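PDB 2VXZ: Pyrsv_gp04 from Pyrobaculum spherical virus, which is of unknown function but has a winged helix-turn-helix fold and probably binds DNA as a regulator of viral transcription. Local coordinates for residues C24-L29 and V62-L67; T55-G60 and L67-Y72; R81-L86 and K136-E141; L100-I105 and A121-I126; K112-I117 and S129-L134. All coordinates share one frame; numbering follows the deposited sequence. Where two conformers were deposited one is given.

Contact 1: residues C24-L29 and V62-L67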
# COMPACT_ATOMS: atom_id res chain seq x y z
N CYS A 24 -4.62 6.51 2.76
CA CYS A 24 -4.16 5.42 3.61
C CYS A 24 -2.67 5.21 3.47
O CYS A 24 -2.10 5.43 2.42
CB CYS A 24 -4.85 4.11 3.25
SG CYS A 24 -6.54 4.32 2.78
N LYS A 25 -2.05 4.78 4.56
CA LYS A 25 -0.62 4.55 4.58
C LYS A 25 -0.32 3.34 5.41
O LYS A 25 -1.05 3.02 6.34
CB LYS A 25 0.09 5.77 5.16
CG LYS A 25 -0.19 7.03 4.36
CD LYS A 25 0.59 8.22 4.85
CE LYS A 25 0.65 9.30 3.80
NZ LYS A 25 -0.69 9.68 3.27
N THR A 26 0.78 2.66 5.07
CA THR A 26 1.27 1.58 5.91
C THR A 26 1.90 2.15 7.18
O THR A 26 2.37 3.28 7.18
CB THR A 26 2.32 0.73 5.20
OG1 THR A 26 3.52 1.50 4.99
CG2 THR A 26 1.77 0.24 3.86
N THR A 27 1.91 1.35 8.24
CA THR A 27 2.62 1.70 9.45
C THR A 27 4.09 2.01 9.16
O THR A 27 4.65 2.94 9.74
CB THR A 27 2.49 0.58 10.51
OG1 THR A 27 1.10 0.33 10.76
CG2 THR A 27 3.18 0.97 11.82
N SER A 28 4.72 1.27 8.24
CA SER A 28 6.11 1.56 7.89
C SER A 28 6.30 2.97 7.34
O SER A 28 7.29 3.63 7.66
CB SER A 28 6.69 0.53 6.91
OG SER A 28 5.88 0.42 5.76
N LEU A 29 5.37 3.44 6.51
CA LEU A 29 5.49 4.78 5.97
C LEU A 29 5.26 5.82 7.06
O LEU A 29 6.00 6.81 7.15
CB LEU A 29 4.51 5.00 4.82
CG LEU A 29 4.61 6.36 4.12
CD1 LEU A 29 6.02 6.66 3.63
CD2 LEU A 29 3.61 6.43 2.96
N VAL A 62 1.36 -6.67 4.99
CA VAL A 62 1.37 -5.32 5.56
C VAL A 62 -0.04 -4.96 6.02
O VAL A 62 -1.02 -5.55 5.58
CB VAL A 62 1.85 -4.22 4.56
CG1 VAL A 62 3.03 -4.70 3.71
CG2 VAL A 62 0.72 -3.75 3.67
N ALA A 63 -0.14 -3.98 6.90
CA ALA A 63 -1.43 -3.45 7.32
C ALA A 63 -1.55 -2.02 6.79
O ALA A 63 -0.62 -1.24 6.90
CB ALA A 63 -1.56 -3.48 8.83
N LEU A 64 -2.68 -1.70 6.19
CA LEU A 64 -2.94 -0.32 5.78
C LEU A 64 -3.72 0.37 6.87
O LEU A 64 -4.72 -0.18 7.37
CB LEU A 64 -3.70 -0.26 4.46
CG LEU A 64 -2.86 -0.52 3.21
CD1 LEU A 64 -3.74 -0.87 2.03
CD2 LEU A 64 -1.98 0.66 2.88
N VAL A 65 -3.27 1.57 7.24
CA VAL A 65 -3.97 2.41 8.22
C VAL A 65 -4.80 3.43 7.46
O VAL A 65 -4.26 4.18 6.64
CB VAL A 65 -2.98 3.11 9.16
CG1 VAL A 65 -3.72 3.94 10.23
CG2 VAL A 65 -2.08 2.09 9.79
N CYS A 66 -6.11 3.45 7.73
CA CYS A 66 -7.07 4.24 6.97
C CYS A 66 -7.99 5.02 7.92
O CYS A 66 -8.33 4.52 8.99
CB CYS A 66 -7.91 3.32 6.07
SG CYS A 66 -7.05 1.87 5.37
N LEU A 67 -8.43 6.21 7.51
CA LEU A 67 -9.41 6.98 8.30
C LEU A 67 -10.80 6.35 8.24
O LEU A 67 -11.63 6.58 9.11
CB LEU A 67 -9.51 8.42 7.80
CG LEU A 67 -8.25 9.29 7.89
CD1 LEU A 67 -8.55 10.66 7.29
CD2 LEU A 67 -7.75 9.39 9.34
O HOH W 1 1.33 -1.55 8.62

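Contact 2: residues T55-G60 and L67-Y72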
# COMPACT_ATOMS: atom_id res chain seq x y z
N THR A 55 -8.94 2.75 10.89
CA THR A 55 -9.18 1.33 10.69
C THR A 55 -7.90 0.71 10.15
O THR A 55 -7.22 1.32 9.33
CB THR A 55 -10.30 1.08 9.65
OG1 THR A 55 -11.43 1.90 9.94
CG2 THR A 55 -10.70 -0.38 9.66
N ARG A 56 -7.57 -0.50 10.59
CA ARG A 56 -6.45 -1.24 10.04
C ARG A 56 -6.98 -2.29 9.09
O ARG A 56 -7.81 -3.10 9.48
CB ARG A 56 -5.64 -1.94 11.14
CG ARG A 56 -4.93 -1.00 12.07
CD ARG A 56 -4.19 -1.77 13.15
NE ARG A 56 -2.92 -2.32 12.67
CZ ARG A 56 -2.65 -3.61 12.50
NH1 ARG A 56 -3.54 -4.55 12.76
NH2 ARG A 56 -1.45 -3.96 12.05
N VAL A 57 -6.52 -2.25 7.85
CA VAL A 57 -6.92 -3.21 6.85
C VAL A 57 -5.72 -4.04 6.44
O VAL A 57 -4.70 -3.51 6.00
CB VAL A 57 -7.53 -2.51 5.63
CG1 VAL A 57 -7.96 -3.53 4.58
CG2 VAL A 57 -8.71 -1.67 6.07
N ALA A 58 -5.85 -5.36 6.59
CA ALA A 58 -4.80 -6.28 6.19
C ALA A 58 -4.69 -6.25 4.67
O ALA A 58 -5.69 -6.34 3.97
CB ALA A 58 -5.10 -7.69 6.68
N PHE A 59 -3.47 -6.09 4.18
CA PHE A 59 -3.21 -6.06 2.75
C PHE A 59 -2.02 -6.96 2.50
O PHE A 59 -0.89 -6.50 2.28
CB PHE A 59 -2.98 -4.63 2.28
CG PHE A 59 -3.12 -4.46 0.79
CD1 PHE A 59 -4.34 -4.08 0.23
CD2 PHE A 59 -2.03 -4.67 -0.05
CE1 PHE A 59 -4.47 -3.92 -1.13
CE2 PHE A 59 -2.16 -4.51 -1.42
CZ PHE A 59 -3.38 -4.13 -1.96
N GLY A 60 -2.29 -8.26 2.52
CA GLY A 60 -1.24 -9.27 2.50
C GLY A 60 -0.55 -9.28 3.84
O GLY A 60 -1.22 -9.39 4.87
N LEU A 67 -8.43 6.21 7.51
CA LEU A 67 -9.41 6.98 8.30
C LEU A 67 -10.80 6.35 8.24
O LEU A 67 -11.63 6.58 9.11
CB LEU A 67 -9.51 8.42 7.80
CG LEU A 67 -8.25 9.29 7.89
CD1 LEU A 67 -8.55 10.66 7.29
CD2 LEU A 67 -7.75 9.39 9.34
N SER A 68 -11.06 5.59 7.19
CA SER A 68 -12.35 4.94 7.00
C SER A 68 -12.23 3.85 5.94
O SER A 68 -11.25 3.83 5.19
CB SER A 68 -13.39 5.96 6.54
OG SER A 68 -13.10 6.44 5.24
N MSE A 69 -13.22 2.97 5.89
CA MSE A 69 -13.26 1.97 4.83
C MSE A 69 -13.54 2.62 3.48
O MSE A 69 -13.05 2.13 2.48
CB MSE A 69 -14.26 0.85 5.14
CG MSE A 69 -13.78 -0.06 6.27
SE MSE A 69 -12.04 -0.89 5.92
CE MSE A 69 -12.59 -2.10 4.51
N ASP A 70 -14.28 3.72 3.46
CA ASP A 70 -14.40 4.51 2.22
C ASP A 70 -13.04 4.98 1.72
O ASP A 70 -12.78 4.96 0.52
CB ASP A 70 -15.28 5.73 2.42
CG ASP A 70 -16.75 5.42 2.28
OD1 ASP A 70 -17.13 4.24 2.15
OD2 ASP A 70 -17.53 6.39 2.28
N GLN A 71 -12.18 5.44 2.63
CA GLN A 71 -10.86 5.91 2.22
C GLN A 71 -10.04 4.74 1.67
O GLN A 71 -9.27 4.91 0.71
CB GLN A 71 -10.10 6.57 3.38
CG GLN A 71 -8.87 7.33 2.90
CD GLN A 71 -7.98 7.80 4.04
OE1 GLN A 71 -7.66 7.05 4.96
NE2 GLN A 71 -7.58 9.07 3.97
N TYR A 72 -10.21 3.57 2.28
CA TYR A 72 -9.56 2.35 1.80
C TYR A 72 -10.01 2.03 0.39
O TYR A 72 -9.19 1.78 -0.46
CB TYR A 72 -9.82 1.15 2.72
CG TYR A 72 -9.33 -0.16 2.14
CD1 TYR A 72 -7.97 -0.45 2.10
CD2 TYR A 72 -10.21 -1.09 1.59
CE1 TYR A 72 -7.50 -1.64 1.57
CE2 TYR A 72 -9.75 -2.30 1.05
CZ TYR A 72 -8.38 -2.56 1.04
OH TYR A 72 -7.88 -3.72 0.50

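Contact 3: residues R81-L86 and K136-E141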
# COMPACT_ATOMS: atom_id res chain seq x y z
N ARG A 81 -6.27 1.45 -10.82
CA ARG A 81 -6.16 2.28 -12.02
C ARG A 81 -4.72 2.46 -12.46
O ARG A 81 -4.43 2.44 -13.66
CB ARG A 81 -6.82 3.65 -11.81
CG ARG A 81 -8.34 3.59 -11.69
CD ARG A 81 -8.96 4.97 -11.80
NE ARG A 81 -8.46 5.88 -10.77
CZ ARG A 81 -8.99 6.05 -9.55
NH1 ARG A 81 -10.08 5.39 -9.17
NH2 ARG A 81 -8.42 6.91 -8.72
N GLU A 82 -3.81 2.63 -11.50
CA GLU A 82 -2.39 2.79 -11.81
C GLU A 82 -1.82 1.51 -12.40
O GLU A 82 -1.14 1.58 -13.40
CB GLU A 82 -1.58 3.22 -10.60
CG GLU A 82 -1.83 4.65 -10.17
CD GLU A 82 -1.27 5.66 -11.16
OE1 GLU A 82 -0.04 5.70 -11.32
OE2 GLU A 82 -2.06 6.39 -11.78
N VAL A 83 -2.09 0.36 -11.79
CA VAL A 83 -1.63 -0.92 -12.35
C VAL A 83 -2.17 -1.09 -13.78
O VAL A 83 -1.43 -1.43 -14.70
CB VAL A 83 -2.01 -2.14 -11.48
CG1 VAL A 83 -1.65 -3.47 -12.19
CG2 VAL A 83 -1.33 -2.04 -10.11
N GLU A 84 -3.46 -0.84 -13.96
CA GLU A 84 -4.07 -1.06 -15.27
C GLU A 84 -3.56 -0.08 -16.31
O GLU A 84 -3.43 -0.44 -17.48
CB GLU A 84 -5.59 -1.01 -15.17
CG GLU A 84 -6.14 -2.15 -14.32
CD GLU A 84 -7.56 -2.46 -14.62
OE1 GLU A 84 -8.43 -1.66 -14.23
OE2 GLU A 84 -7.79 -3.50 -15.29
N ARG A 85 -3.24 1.15 -15.89
CA ARG A 85 -2.61 2.11 -16.81
C ARG A 85 -1.23 1.62 -17.28
O ARG A 85 -0.90 1.69 -18.48
CB ARG A 85 -2.48 3.49 -16.17
CG ARG A 85 -1.84 4.52 -17.11
CD ARG A 85 -1.79 5.89 -16.52
NE ARG A 85 -1.00 5.90 -15.30
CZ ARG A 85 0.33 5.95 -15.25
NH1 ARG A 85 1.07 6.00 -16.35
NH2 ARG A 85 0.93 5.95 -14.07
N LEU A 86 -0.43 1.13 -16.34
CA LEU A 86 0.89 0.61 -16.67
C LEU A 86 0.80 -0.63 -17.57
O LEU A 86 1.62 -0.82 -18.48
CB LEU A 86 1.69 0.31 -15.41
CG LEU A 86 2.02 1.49 -14.50
CD1 LEU A 86 2.65 0.99 -13.18
CD2 LEU A 86 2.91 2.51 -15.21
N LYS A 136 -3.17 -10.07 -7.34
CA LYS A 136 -4.15 -11.14 -7.14
C LYS A 136 -5.57 -10.57 -7.02
O LYS A 136 -6.55 -11.20 -7.45
CB LYS A 136 -3.76 -11.93 -5.90
CG LYS A 136 -4.18 -13.36 -5.88
CD LYS A 136 -3.52 -14.07 -4.71
CE LYS A 136 -2.85 -15.35 -5.15
NZ LYS A 136 -2.31 -16.11 -3.98
N MSE A 137 -5.69 -9.38 -6.44
CA MSE A 137 -6.99 -8.70 -6.33
C MSE A 137 -7.56 -8.31 -7.69
O MSE A 137 -8.77 -8.31 -7.88
CB MSE A 137 -6.89 -7.45 -5.47
CG MSE A 137 -6.68 -7.76 -4.03
SE MSE A 137 -6.46 -6.10 -3.03
CE MSE A 137 -7.69 -5.02 -3.98
N ILE A 138 -6.66 -7.97 -8.63
CA ILE A 138 -7.05 -7.50 -9.94
C ILE A 138 -7.31 -8.64 -10.93
O ILE A 138 -8.29 -8.61 -11.69
CB ILE A 138 -5.98 -6.56 -10.53
CG1 ILE A 138 -5.75 -5.35 -9.62
CG2 ILE A 138 -6.40 -6.11 -11.93
CD1 ILE A 138 -4.52 -4.53 -9.97
N TYR A 139 -6.43 -9.65 -10.92
CA TYR A 139 -6.35 -10.67 -11.97
C TYR A 139 -6.70 -12.08 -11.46
O TYR A 139 -6.73 -13.04 -12.25
CB TYR A 139 -4.94 -10.67 -12.61
CG TYR A 139 -4.58 -9.34 -13.25
CD1 TYR A 139 -5.23 -8.89 -14.38
CD2 TYR A 139 -3.60 -8.51 -12.69
CE1 TYR A 139 -4.92 -7.67 -14.96
CE2 TYR A 139 -3.30 -7.28 -13.26
CZ TYR A 139 -3.96 -6.87 -14.39
OH TYR A 139 -3.70 -5.63 -14.96
N GLY A 140 -6.96 -12.22 -10.17
CA GLY A 140 -7.25 -13.53 -9.59
C GLY A 140 -6.00 -14.35 -9.38
O GLY A 140 -4.88 -13.83 -9.46
N GLU A 141 -6.17 -15.64 -9.11
CA GLU A 141 -5.04 -16.52 -8.80
C GLU A 141 -4.08 -16.61 -9.98
O GLU A 141 -4.51 -16.67 -11.13
CB GLU A 141 -5.52 -17.91 -8.44
CG GLU A 141 -6.38 -17.96 -7.21
CD GLU A 141 -5.64 -17.56 -5.97
OE1 GLU A 141 -4.47 -17.96 -5.81
OE2 GLU A 141 -6.23 -16.83 -5.15
O HOH W 2 -5.40 -4.81 -16.82

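Contact 4: residues L100-I105 and A121-I126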
# COMPACT_ATOMS: atom_id res chain seq x y z
N LEU A 100 5.95 -5.51 -12.12
CA LEU A 100 5.12 -4.40 -11.70
C LEU A 100 5.94 -3.42 -10.89
O LEU A 100 5.84 -2.21 -11.09
CB LEU A 100 3.91 -4.89 -10.91
CG LEU A 100 3.00 -3.79 -10.37
CD1 LEU A 100 2.44 -2.92 -11.50
CD2 LEU A 100 1.87 -4.39 -9.52
N HIS A 101 6.75 -3.92 -9.96
CA HIS A 101 7.63 -3.03 -9.21
C HIS A 101 8.48 -2.18 -10.16
O HIS A 101 8.59 -0.95 -10.00
CB HIS A 101 8.54 -3.77 -8.24
CG HIS A 101 9.34 -2.85 -7.36
ND1 HIS A 101 10.70 -2.67 -7.51
CD2 HIS A 101 8.96 -2.04 -6.35
CE1 HIS A 101 11.13 -1.80 -6.61
NE2 HIS A 101 10.09 -1.39 -5.90
N ASP A 102 9.06 -2.84 -11.16
CA ASP A 102 9.92 -2.14 -12.09
C ASP A 102 9.14 -1.08 -12.87
O ASP A 102 9.64 0.03 -13.06
CB ASP A 102 10.58 -3.11 -13.06
CG ASP A 102 11.95 -2.63 -13.53
OD1 ASP A 102 12.84 -2.40 -12.68
OD2 ASP A 102 12.13 -2.50 -14.74
N LEU A 103 7.92 -1.41 -13.31
CA LEU A 103 7.12 -0.41 -14.04
C LEU A 103 6.75 0.78 -13.14
O LEU A 103 6.72 1.93 -13.60
CB LEU A 103 5.86 -1.01 -14.65
CG LEU A 103 6.08 -1.99 -15.80
CD1 LEU A 103 4.79 -2.69 -16.12
CD2 LEU A 103 6.63 -1.25 -17.04
N ILE A 104 6.46 0.50 -11.88
CA ILE A 104 6.11 1.56 -10.93
C ILE A 104 7.27 2.51 -10.70
O ILE A 104 7.12 3.70 -10.84
CB ILE A 104 5.61 0.99 -9.61
CG1 ILE A 104 4.25 0.35 -9.78
CG2 ILE A 104 5.55 2.06 -8.53
CD1 ILE A 104 3.84 -0.53 -8.57
N ILE A 105 8.45 1.99 -10.37
CA ILE A 105 9.56 2.88 -9.99
C ILE A 105 10.11 3.68 -11.18
O ILE A 105 10.70 4.75 -10.97
CB ILE A 105 10.71 2.16 -9.23
CG1 ILE A 105 11.36 1.08 -10.09
CG2 ILE A 105 10.20 1.64 -7.88
CD1 ILE A 105 12.50 0.35 -9.41
N ALA A 121 10.89 2.24 -2.91
CA ALA A 121 12.12 2.52 -3.68
C ALA A 121 12.90 1.26 -4.03
O ALA A 121 13.42 1.14 -5.14
CB ALA A 121 13.02 3.49 -2.92
N HIS A 122 12.97 0.33 -3.07
CA HIS A 122 13.80 -0.86 -3.19
C HIS A 122 12.94 -2.10 -3.34
O HIS A 122 11.86 -2.19 -2.76
CB HIS A 122 14.71 -0.96 -1.96
CG HIS A 122 15.63 0.21 -1.80
ND1 HIS A 122 16.62 0.49 -2.71
CD2 HIS A 122 15.70 1.19 -0.87
CE1 HIS A 122 17.27 1.58 -2.34
NE2 HIS A 122 16.72 2.03 -1.22
N ARG A 123 13.42 -3.05 -4.14
CA ARG A 123 12.68 -4.29 -4.38
C ARG A 123 12.95 -5.26 -3.23
O ARG A 123 13.90 -6.04 -3.24
CB ARG A 123 13.08 -4.92 -5.71
CG ARG A 123 12.22 -6.11 -6.11
CD ARG A 123 12.41 -6.43 -7.58
NE ARG A 123 12.15 -5.22 -8.34
CZ ARG A 123 12.57 -4.98 -9.57
NH1 ARG A 123 13.24 -5.89 -10.25
NH2 ARG A 123 12.31 -3.81 -10.13
N THR A 124 12.10 -5.16 -2.21
CA THR A 124 12.23 -5.99 -1.04
C THR A 124 11.18 -7.09 -1.07
O THR A 124 10.20 -7.03 -1.82
CB THR A 124 12.03 -5.17 0.23
OG1 THR A 124 10.69 -4.65 0.23
CG2 THR A 124 13.05 -4.02 0.30
N ALA A 125 11.38 -8.09 -0.22
CA ALA A 125 10.39 -9.16 -0.05
C ALA A 125 9.04 -8.56 0.33
O ALA A 125 8.00 -9.00 -0.17
CB ALA A 125 10.84 -10.13 1.03
N ILE A 126 9.06 -7.57 1.21
CA ILE A 126 7.84 -6.91 1.67
C ILE A 126 7.07 -6.26 0.54
O ILE A 126 5.87 -6.48 0.42
CB ILE A 126 8.15 -5.86 2.76
CG1 ILE A 126 8.59 -6.57 4.04
CG2 ILE A 126 6.91 -4.97 3.03
CD1 ILE A 126 9.15 -5.63 5.09
O HOH W 3 14.33 -4.67 -12.83

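Contact 5: residues K112-I117 and S129-L134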
# COMPACT_ATOMS: atom_id res chain seq x y z
N LYS A 112 5.33 8.26 -7.54
CA LYS A 112 4.83 9.26 -6.59
C LYS A 112 3.61 8.74 -5.83
O LYS A 112 3.53 8.88 -4.61
CB LYS A 112 4.46 10.56 -7.31
CG LYS A 112 3.96 11.66 -6.38
CD LYS A 112 3.62 12.92 -7.14
CE LYS A 112 2.71 13.86 -6.34
NZ LYS A 112 3.42 14.49 -5.20
N PHE A 113 2.67 8.14 -6.55
CA PHE A 113 1.46 7.61 -5.94
C PHE A 113 1.77 6.50 -4.94
O PHE A 113 1.39 6.57 -3.77
CB PHE A 113 0.51 7.10 -7.01
CG PHE A 113 -0.75 6.50 -6.45
CD1 PHE A 113 -1.70 7.30 -5.83
CD2 PHE A 113 -0.99 5.14 -6.54
CE1 PHE A 113 -2.87 6.74 -5.32
CE2 PHE A 113 -2.15 4.58 -6.03
CZ PHE A 113 -3.08 5.37 -5.42
N PHE A 114 2.47 5.47 -5.39
CA PHE A 114 2.75 4.34 -4.50
C PHE A 114 3.66 4.72 -3.33
O PHE A 114 3.49 4.21 -2.24
CB PHE A 114 3.29 3.12 -5.29
CG PHE A 114 2.21 2.32 -5.96
CD1 PHE A 114 1.88 2.55 -7.28
CD2 PHE A 114 1.50 1.36 -5.26
CE1 PHE A 114 0.88 1.82 -7.90
CE2 PHE A 114 0.50 0.62 -5.88
CZ PHE A 114 0.18 0.86 -7.20
N SER A 115 4.62 5.62 -3.53
CA SER A 115 5.54 5.98 -2.43
C SER A 115 4.84 6.79 -1.34
O SER A 115 5.33 6.88 -0.21
CB SER A 115 6.76 6.73 -2.94
OG SER A 115 6.38 7.99 -3.42
N SER A 116 3.67 7.35 -1.66
CA SER A 116 2.84 8.02 -0.65
C SER A 116 1.98 7.04 0.16
O SER A 116 1.26 7.46 1.08
CB SER A 116 1.98 9.11 -1.30
OG SER A 116 0.96 8.57 -2.13
N ILE A 117 2.04 5.75 -0.17
CA ILE A 117 1.31 4.69 0.54
C ILE A 117 2.25 3.78 1.35
O ILE A 117 1.93 3.38 2.47
CB ILE A 117 0.55 3.77 -0.47
CG1 ILE A 117 -0.40 4.58 -1.37
CG2 ILE A 117 -0.23 2.65 0.27
CD1 ILE A 117 -0.97 3.79 -2.56
N SER A 129 5.53 -8.84 -1.85
CA SER A 129 4.34 -9.45 -1.27
C SER A 129 3.13 -8.51 -1.37
O SER A 129 2.02 -8.94 -1.67
CB SER A 129 4.63 -9.83 0.19
OG SER A 129 3.53 -10.50 0.78
N PHE A 130 3.37 -7.22 -1.13
CA PHE A 130 2.33 -6.20 -1.24
C PHE A 130 1.81 -6.13 -2.67
O PHE A 130 0.61 -6.16 -2.92
CB PHE A 130 2.90 -4.84 -0.81
CG PHE A 130 1.95 -3.69 -0.98
CD1 PHE A 130 1.08 -3.35 0.05
CD2 PHE A 130 1.95 -2.92 -2.13
CE1 PHE A 130 0.21 -2.27 -0.09
CE2 PHE A 130 1.10 -1.86 -2.27
CZ PHE A 130 0.22 -1.53 -1.24
N LEU A 131 2.72 -6.01 -3.63
CA LEU A 131 2.33 -5.93 -5.05
C LEU A 131 1.69 -7.24 -5.56
O LEU A 131 0.80 -7.22 -6.43
CB LEU A 131 3.54 -5.55 -5.90
CG LEU A 131 4.05 -4.12 -5.68
CD1 LEU A 131 5.32 -3.91 -6.46
CD2 LEU A 131 3.02 -3.08 -6.06
N ASN A 132 2.14 -8.38 -5.03
CA ASN A 132 1.53 -9.67 -5.34
C ASN A 132 0.08 -9.69 -4.89
O ASN A 132 -0.80 -10.15 -5.61
CB ASN A 132 2.28 -10.81 -4.65
CG ASN A 132 1.79 -12.16 -5.08
OD1 ASN A 132 1.84 -12.49 -6.26
ND2 ASN A 132 1.34 -12.99 -4.12
N HIS A 133 -0.18 -9.17 -3.69
CA HIS A 133 -1.54 -9.12 -3.17
C HIS A 133 -2.44 -8.26 -4.06
O HIS A 133 -3.58 -8.63 -4.36
CB HIS A 133 -1.53 -8.58 -1.74
CG HIS A 133 -2.86 -8.66 -1.08
ND1 HIS A 133 -3.35 -9.83 -0.53
CD2 HIS A 133 -3.82 -7.73 -0.90
CE1 HIS A 133 -4.55 -9.60 -0.03
NE2 HIS A 133 -4.86 -8.33 -0.25
N LEU A 134 -1.90 -7.13 -4.51
CA LEU A 134 -2.61 -6.22 -5.41
C LEU A 134 -2.91 -6.91 -6.73
O LEU A 134 -4.03 -6.82 -7.27
CB LEU A 134 -1.76 -4.95 -5.64
CG LEU A 134 -2.35 -3.82 -6.51
CD1 LEU A 134 -3.73 -3.37 -6.03
CD2 LEU A 134 -1.39 -2.63 -6.59

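Contact 1: residues C24-L29 and V62-L67
Lys25 and Val65 meet through their flat peptide groups. Lys25 N comes to Val65 O at 3.1 Å, in the carbonyl plane. Val65 N returns to Lys25 O at 2.8 Å, tilted 32° from that carbonyl's plane. The two bonds make an antiparallel hydrogen-bonded pair. Further along, Thr26 CG2 touches Leu64 CD2 at 3.9 Å and Val62 CG2 at 4.1 Å. Its OG1 sits between the backbone N and carbonyl carbon (chi1 68°) and bonds Ser28 OG at 2.7 Å, at the N-cap position of helix 27-34. A water accepts from Thr27 N and donates to Ala63 O at 2.6 Å. A disulfide between Cys24 and Cys66 has been seen in this protein. Both residues have two conformers, and in the one given here Cys24 SG is 3.6 Å from Cys66 SG. Ile45 of helix 38-50 and Leu20 of helix 7-20 cover Val65. The short strand 25-26 beside strand 62-66, in a sheet of order 1-3-2, is the arrangement of a winged helix-turn-helix domain.

Contact 2: residues T55-G60 and L67-Y72
Val57 and Tyr72 both set their first side-chain step anti to the backbone N. In Val57 this holds for CG1 (chi1 -180°), and in Tyr72 for CG (chi1 172°). The valine and the ring thus reach each other between strand 55-59 and the start of helix 69-89. The strand is the first arm of the beta hairpin that forms the wing of a winged-helix domain, and the helix follows directly on the second arm. Val57 CG1 lies over one face of the Tyr72 ring in a CH-pi contact, 3.8 Å from the ring centroid. It is shifted toward the rim, with CE1 its nearest ring atom. The other branch, Val57 CG2, packs closely on the selenium of Met69 at 3.4 Å. Met69 is a selenomethionine whose chain bends at both outer torsions, and its SE also touches Thr55 CG2 at 4.0 Å. The helix start is fixed by polar bonds of its own. Ser68 is the N-cap, and its OG accepts from Gln71 N at 2.9 Å. Gln71 OE1 in turn takes Leu67 N at 2.8 Å, from above the amide plane, while its NE2 reaches Leu20 O. Phe59 also packs on helix 125-139, where its ring meets those of Phe130 and His133. On the side of helix 69-89, Tyr72 OH sits at the edge of the Phe59 ring, in its plane, 3.6 Å from CD1.

Contact 3: residues R81-L86 and K136-E141
Glu84 OE2 is gripped by a bridging water and by Arg156. The water donates to Glu84 OE2 at 3.1 Å and lies 2.6 Å from Tyr139 OH, in the plane of the tyrosine ring. Arg156 adds a salt bridge through NE. This polar bridge joins helix 69-89 to the end of helix 125-139, a helix-helix packing inside the transcriptional regulator domain. The rest of the contact is apolar. Ile138 CD1 fits against the fork of Val83, 3.8 Å from CB and about as far from CG1. Val83 CG1 also faces the edge of the Tyr139 ring. Ile138 holds the ring from its own helix, with CG2 over the ring centre, 3.4 Å above the plane. Helical geometry stops at Gly140, which has positive phi (78°), although Gly140 N still bonds Lys136 O at 2.9 Å. Val83 also touches Leu100 of helix 97-106. The hydroxyl of Tyr139 also approaches the glutamate chain, with OH 4.3 Å from Glu84 CG.

Contact 4: residues L100-I105 and A121-I126
His101 ND1 accepts two N-H groups of Arg123. NE comes at 3.0 Å, tilted from the imidazole plane, and NH2 at 3.3 Å, near that plane. The guanidinium therefore grips one ring nitrogen side-on, its plane turned 84° from the ring. The same NH2 makes a salt bridge to Asp102 OD1 at 3.0 Å, meeting it on the anti side. A water accepts from Arg123 NH1 at 3.1 Å and gives a weak bond to Asp102 OD1. Ile105 CD1 lies 4.2 Å from Arg123 NH2, obliquely to the guanidinium plane. All of this joins helix 97-106 of the transcriptional regulator domain to the loop before helix 125-139. Arg123 stands at the centre of an inverse gamma turn in that loop. Its CG is anti to the backbone N (chi1 -172°), and a bend at chi3 carries NE back to the histidine. In the next shell, His101 NE2 bonds Ile120 O. This is consistent with a neutral imidazole protonated on NE2, with ND1 left as the acceptor. Leu131 packs on His101 from helix 125-139. Thr124 follows Arg123 as the N-cap of that helix, its OG1 bonded to Ile127 N.

Contact 5: residues K112-I117 and S129-L134
Phe114 and Leu131 have the closest alpha carbons of the two segments, yet CA is 10.3 Å from CA, so large side chains fill the gap. Phe114 and Leu134 reach toward each other tip to tip. With CG anti to its backbone N (chi1 -177°), Leu134 points its branch at Phe114. Leu134 CD2 comes to the edge of the Phe114 ring, 3.8 Å from CE2 and 3.9 Å from CZ. Phe130 meets the same ring edge on edge, its CE2 lying 4.4 Å from Phe114 CD2. Leu131 CD2 approaches Phe114 obliquely. The packing joins helix 108-115 to the middle of helix 125-139, in the apolar core of the transcriptional regulator domain. Val83 of helix 69-89 and Ile104 of helix 97-106 border this core. From its own helix, Phe113 lays CD2 over one face of the Phe114 ring, 3.9 Å above the plane. Phe113 is itself covered on one face by Ile117 CD1. Phe113 O accepts from both Ser116 N and Ser116 OG, the hydroxyl at 2.6 Å. Ile117 turns CG2 to Phe130 CZ at 4.5 Å. The Phe130 ring also meets Phe59 of the wing hairpin, their planes about 35° apart.

Contacts 1 and 2 share Leu67 and one sheet, and their centres are 8 Å apart. Backbone bonds join them, with Thr55 N 2.7 Å from Cys66 O and Leu64 N equally far from Val57 O. Contacts 3, 4 and 5 lie in the transcriptional regulator domain. Contacts 3 and 5 use helix 125-139, and contact 4 the loop that leads into it. Contact 5 is central, 8 Å from contact 4 and 11 Å from contact 3, centre to centre. It also meets the winged-helix sheet, with Ile117 O 2.9 Å from Thr26 N of contact 1. Phe59 of contact 2 touches Phe130 of contact 5 and Met137 of contact 3. Contacts 2 and 4 are farthest apart, with centres 22 Å apart.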